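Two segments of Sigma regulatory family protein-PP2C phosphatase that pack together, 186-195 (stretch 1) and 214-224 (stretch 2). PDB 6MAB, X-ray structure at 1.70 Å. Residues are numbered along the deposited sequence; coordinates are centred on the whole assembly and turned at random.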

# COMPACT_ATOMS: atom_id res chain seq x y z
N SER A 186 10.94 -12.44 -6.72
CA SER A 186 10.63 -12.64 -8.14
C SER A 186 9.18 -12.33 -8.49
O SER A 186 8.83 -12.24 -9.67
CB SER A 186 10.97 -14.08 -8.56
OG SER A 186 10.08 -15.01 -7.95
N LEU A 187 8.31 -12.17 -7.49
CA LEU A 187 6.94 -11.77 -7.76
C LEU A 187 6.73 -10.27 -7.70
O LEU A 187 5.61 -9.82 -7.96
CB LEU A 187 5.98 -12.42 -6.76
CG LEU A 187 6.11 -13.93 -6.59
CD1 LEU A 187 5.07 -14.41 -5.59
CD2 LEU A 187 5.95 -14.65 -7.92
N ASP A 188 7.75 -9.50 -7.35
CA ASP A 188 7.56 -8.07 -7.20
C ASP A 188 7.20 -7.43 -8.54
O ASP A 188 7.85 -7.68 -9.58
CB ASP A 188 8.80 -7.42 -6.60
CG ASP A 188 9.04 -7.80 -5.13
OD1 ASP A 188 8.28 -8.60 -4.54
OD2 ASP A 188 10.02 -7.29 -4.59
N LEU A 189 6.13 -6.64 -8.52
CA LEU A 189 5.60 -5.91 -9.68
C LEU A 189 5.25 -6.85 -10.83
O LEU A 189 5.55 -6.60 -11.99
CB LEU A 189 6.57 -4.81 -10.14
CG LEU A 189 6.84 -3.70 -9.11
CD1 LEU A 189 7.84 -2.68 -9.63
CD2 LEU A 189 5.55 -3.01 -8.70
N VAL A 190 4.56 -7.93 -10.48
CA VAL A 190 3.99 -8.90 -11.40
C VAL A 190 2.49 -8.90 -11.19
O VAL A 190 2.00 -8.69 -10.08
CB VAL A 190 4.59 -10.30 -11.15
CG1 VAL A 190 3.89 -11.37 -11.96
CG2 VAL A 190 6.11 -10.28 -11.47
N SER A 191 1.76 -9.13 -12.28
CA SER A 191 0.30 -9.21 -12.24
C SER A 191 -0.20 -10.57 -11.77
O SER A 191 0.29 -11.62 -12.20
CB SER A 191 -0.27 -8.91 -13.62
OG SER A 191 -1.68 -9.08 -13.60
N ILE A 192 -1.22 -10.56 -10.90
CA ILE A 192 -1.87 -11.81 -10.52
C ILE A 192 -2.90 -12.32 -11.51
O ILE A 192 -3.44 -13.41 -11.30
CB ILE A 192 -2.61 -11.66 -9.18
CG1 ILE A 192 -3.76 -10.66 -9.31
CG2 ILE A 192 -1.61 -11.23 -8.09
CD1 ILE A 192 -4.71 -10.68 -8.12
N HIS A 193 -3.22 -11.58 -12.57
CA HIS A 193 -4.26 -11.98 -13.50
C HIS A 193 -3.67 -12.79 -14.65
O HIS A 193 -2.47 -13.07 -14.68
CB HIS A 193 -5.01 -10.74 -13.98
CG HIS A 193 -5.68 -10.00 -12.87
ND1 HIS A 193 -6.60 -10.59 -12.03
CD2 HIS A 193 -5.54 -8.72 -12.43
CE1 HIS A 193 -7.00 -9.72 -11.12
NE2 HIS A 193 -6.37 -8.57 -11.34
N LYS A 194 -4.52 -13.14 -15.64
CA LYS A 194 -4.04 -13.88 -16.80
C LYS A 194 -3.19 -13.00 -17.69
O LYS A 194 -2.29 -13.49 -18.38
CB LYS A 194 -5.22 -14.43 -17.59
CG LYS A 194 -4.85 -15.29 -18.80
CD LYS A 194 -6.10 -15.85 -19.48
N THR A 195 -3.42 -11.68 -17.65
CA THR A 195 -2.74 -10.72 -18.50
C THR A 195 -2.14 -9.64 -17.63
O THR A 195 -2.50 -9.46 -16.47
CB THR A 195 -3.71 -10.07 -19.49
OG1 THR A 195 -4.76 -9.43 -18.75
CG2 THR A 195 -4.27 -11.12 -20.45
N HIS A 214 9.18 -2.29 -19.47
CA HIS A 214 9.71 -3.61 -19.17
C HIS A 214 8.78 -4.37 -18.25
O HIS A 214 8.71 -5.59 -18.32
CB HIS A 214 11.12 -3.53 -18.60
CG HIS A 214 11.18 -3.04 -17.18
ND1 HIS A 214 11.16 -1.70 -16.86
CD2 HIS A 214 11.26 -3.71 -16.01
CE1 HIS A 214 11.23 -1.56 -15.55
NE2 HIS A 214 11.30 -2.77 -15.01
N LEU A 215 8.00 -3.66 -17.42
CA LEU A 215 7.08 -4.37 -16.55
C LEU A 215 5.96 -5.07 -17.31
O LEU A 215 5.39 -6.04 -16.79
CB LEU A 215 6.48 -3.41 -15.52
CG LEU A 215 7.50 -2.85 -14.54
CD1 LEU A 215 6.80 -1.84 -13.63
CD2 LEU A 215 8.15 -3.94 -13.69
N LEU A 216 5.63 -4.62 -18.52
CA LEU A 216 4.55 -5.23 -19.28
C LEU A 216 5.00 -6.49 -20.00
O LEU A 216 4.21 -7.09 -20.74
CB LEU A 216 3.97 -4.23 -20.26
CG LEU A 216 3.60 -2.88 -19.62
CD1 LEU A 216 3.19 -1.89 -20.68
CD2 LEU A 216 2.50 -3.05 -18.59
N LEU A 217 6.24 -6.92 -19.78
CA LEU A 217 6.72 -8.19 -20.31
C LEU A 217 6.87 -9.27 -19.26
O LEU A 217 7.20 -10.41 -19.62
CB LEU A 217 8.06 -7.99 -21.01
CG LEU A 217 8.00 -7.12 -22.27
CD1 LEU A 217 9.37 -6.97 -22.86
CD2 LEU A 217 7.05 -7.70 -23.30
N ARG A 218 6.62 -8.98 -18.00
CA ARG A 218 6.77 -10.00 -16.97
C ARG A 218 5.59 -10.97 -17.00
O ARG A 218 4.44 -10.54 -16.90
CB ARG A 218 6.89 -9.33 -15.60
CG ARG A 218 8.14 -8.49 -15.44
CD ARG A 218 8.36 -7.98 -14.03
NE ARG A 218 9.64 -7.30 -13.93
CZ ARG A 218 10.09 -6.68 -12.85
NH1 ARG A 218 9.35 -6.65 -11.74
NH2 ARG A 218 11.28 -6.09 -12.87
N PRO A 219 5.83 -12.28 -17.12
CA PRO A 219 4.70 -13.23 -17.18
C PRO A 219 3.81 -13.11 -15.96
O PRO A 219 4.29 -13.26 -14.82
CB PRO A 219 5.40 -14.60 -17.24
CG PRO A 219 6.69 -14.30 -17.94
CD PRO A 219 7.11 -12.94 -17.42
N PRO A 220 2.52 -12.86 -16.15
CA PRO A 220 1.59 -12.80 -15.01
C PRO A 220 1.42 -14.17 -14.37
O PRO A 220 1.70 -15.21 -14.97
CB PRO A 220 0.27 -12.33 -15.63
CG PRO A 220 0.60 -11.82 -16.95
CD PRO A 220 1.85 -12.50 -17.41
N LEU A 221 0.91 -14.15 -13.14
CA LEU A 221 0.78 -15.37 -12.36
C LEU A 221 -0.51 -16.14 -12.64
O LEU A 221 -0.59 -17.33 -12.30
CB LEU A 221 0.82 -15.04 -10.86
CG LEU A 221 2.12 -14.45 -10.32
CD1 LEU A 221 1.95 -14.25 -8.83
CD2 LEU A 221 3.29 -15.36 -10.61
N ASN A 222 -1.52 -15.49 -13.21
CA ASN A 222 -2.74 -16.17 -13.62
C ASN A 222 -3.37 -16.95 -12.45
O ASN A 222 -3.67 -18.14 -12.55
CB ASN A 222 -2.47 -17.10 -14.80
CG ASN A 222 -3.74 -17.59 -15.48
OD1 ASN A 222 -4.81 -16.98 -15.36
ND2 ASN A 222 -3.62 -18.69 -16.23
N LEU A 223 -3.56 -16.26 -11.33
CA LEU A 223 -4.17 -16.91 -10.18
C LEU A 223 -5.53 -17.49 -10.57
O LEU A 223 -6.33 -16.83 -11.25
CB LEU A 223 -4.33 -15.92 -9.03
CG LEU A 223 -3.19 -15.95 -7.99
CD1 LEU A 223 -1.82 -15.78 -8.60
CD2 LEU A 223 -3.45 -14.87 -6.96
N ASP A 224 -5.76 -18.73 -10.17
CA ASP A 224 -6.95 -19.47 -10.57
C ASP A 224 -7.78 -19.75 -9.33
O ASP A 224 -7.28 -20.40 -8.40
CB ASP A 224 -6.53 -20.77 -11.26
CG ASP A 224 -7.68 -21.50 -11.91
OD1 ASP A 224 -8.73 -20.87 -12.13
OD2 ASP A 224 -7.52 -22.70 -12.19
O HOH W 1 4.31 -6.86 -14.49
O HOH W 2 3.00 -9.30 -14.89
O HOH W 3 -6.48 -13.64 -10.58

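This is a contact between two mostly irregular segments, joined by three backbone hydrogen bonds at one end, by bridging waters along its length, and by small clusters of apolar side chains.

All three direct hydrogen bonds run from amides of stretch 2 to carbonyls of stretch 1. Leu221 N donates to Ser191 O at 2.8 Å, and its N-H...O angle of 171° is nearly straight. Leu223 N donates to Ile192 O at 2.9 Å, with an angle of 159°. Asn222 N donates to His193 O at 3.0 Å, but the angle of 134° is more bent. The order is therefore crossed: Asn222 reaches past Ile192 to His193, while Leu223 takes Ile192. Asn222 N also lies 3.4 Å from Ile192 O, but the angle is too poor for a hydrogen bond.

The carbonyl-bearing turn is braced from within. Ser191 OG accepts from His193 N at 3.1 Å and donates to Thr195 O at 3.0 Å. One hydroxyl thus ties together the segment that carries all three acceptors.

Pro220 has no amide hydrogen to give, and it contributes by packing. Its CB is 3.0 Å from His193 O, a close approach, and its CG is 3.6 Å from Lys194 O. Asn222 OD1 lies 3.4 Å from Lys194 CB. The lysine is modelled only to CD, so the position of its amine is unknown.

Leu221 is the apolar centre of the contact. Its CD2 meets Leu187 CD2 at 3.8 Å, and its CG meets Val190 CG1 at 3.9 Å. The CA-to-CB bond of Leu187 points away from stretch 2, yet the end of the side chain comes back within reach. Farther along, Ile192 CB packs on Leu223 CD2 at 4.0 Å.

Toward the start of stretch 2 the backbones stand farther apart. Leu189 CA and Leu215 CA are 7.2 Å apart, and side chains and water fill the gap. Leu189 CB touches Leu215 CD2 at 4.0 Å. Water 1 donates to both Leu189 O, at 2.8 Å, and Leu215 O, at 2.7 Å, so it joins two carbonyls that could not bond to each other. Water 2 accepts from Ser191 N at 2.9 Å and donates to Arg218 O at 2.8 Å.

Arg218 extends along stretch 1. Its CD lies 4.1 Å from Val190 CG2. Its NH1 is 2.8 Å from Asp188 O, which sits at the guanidinium edge, near the plane.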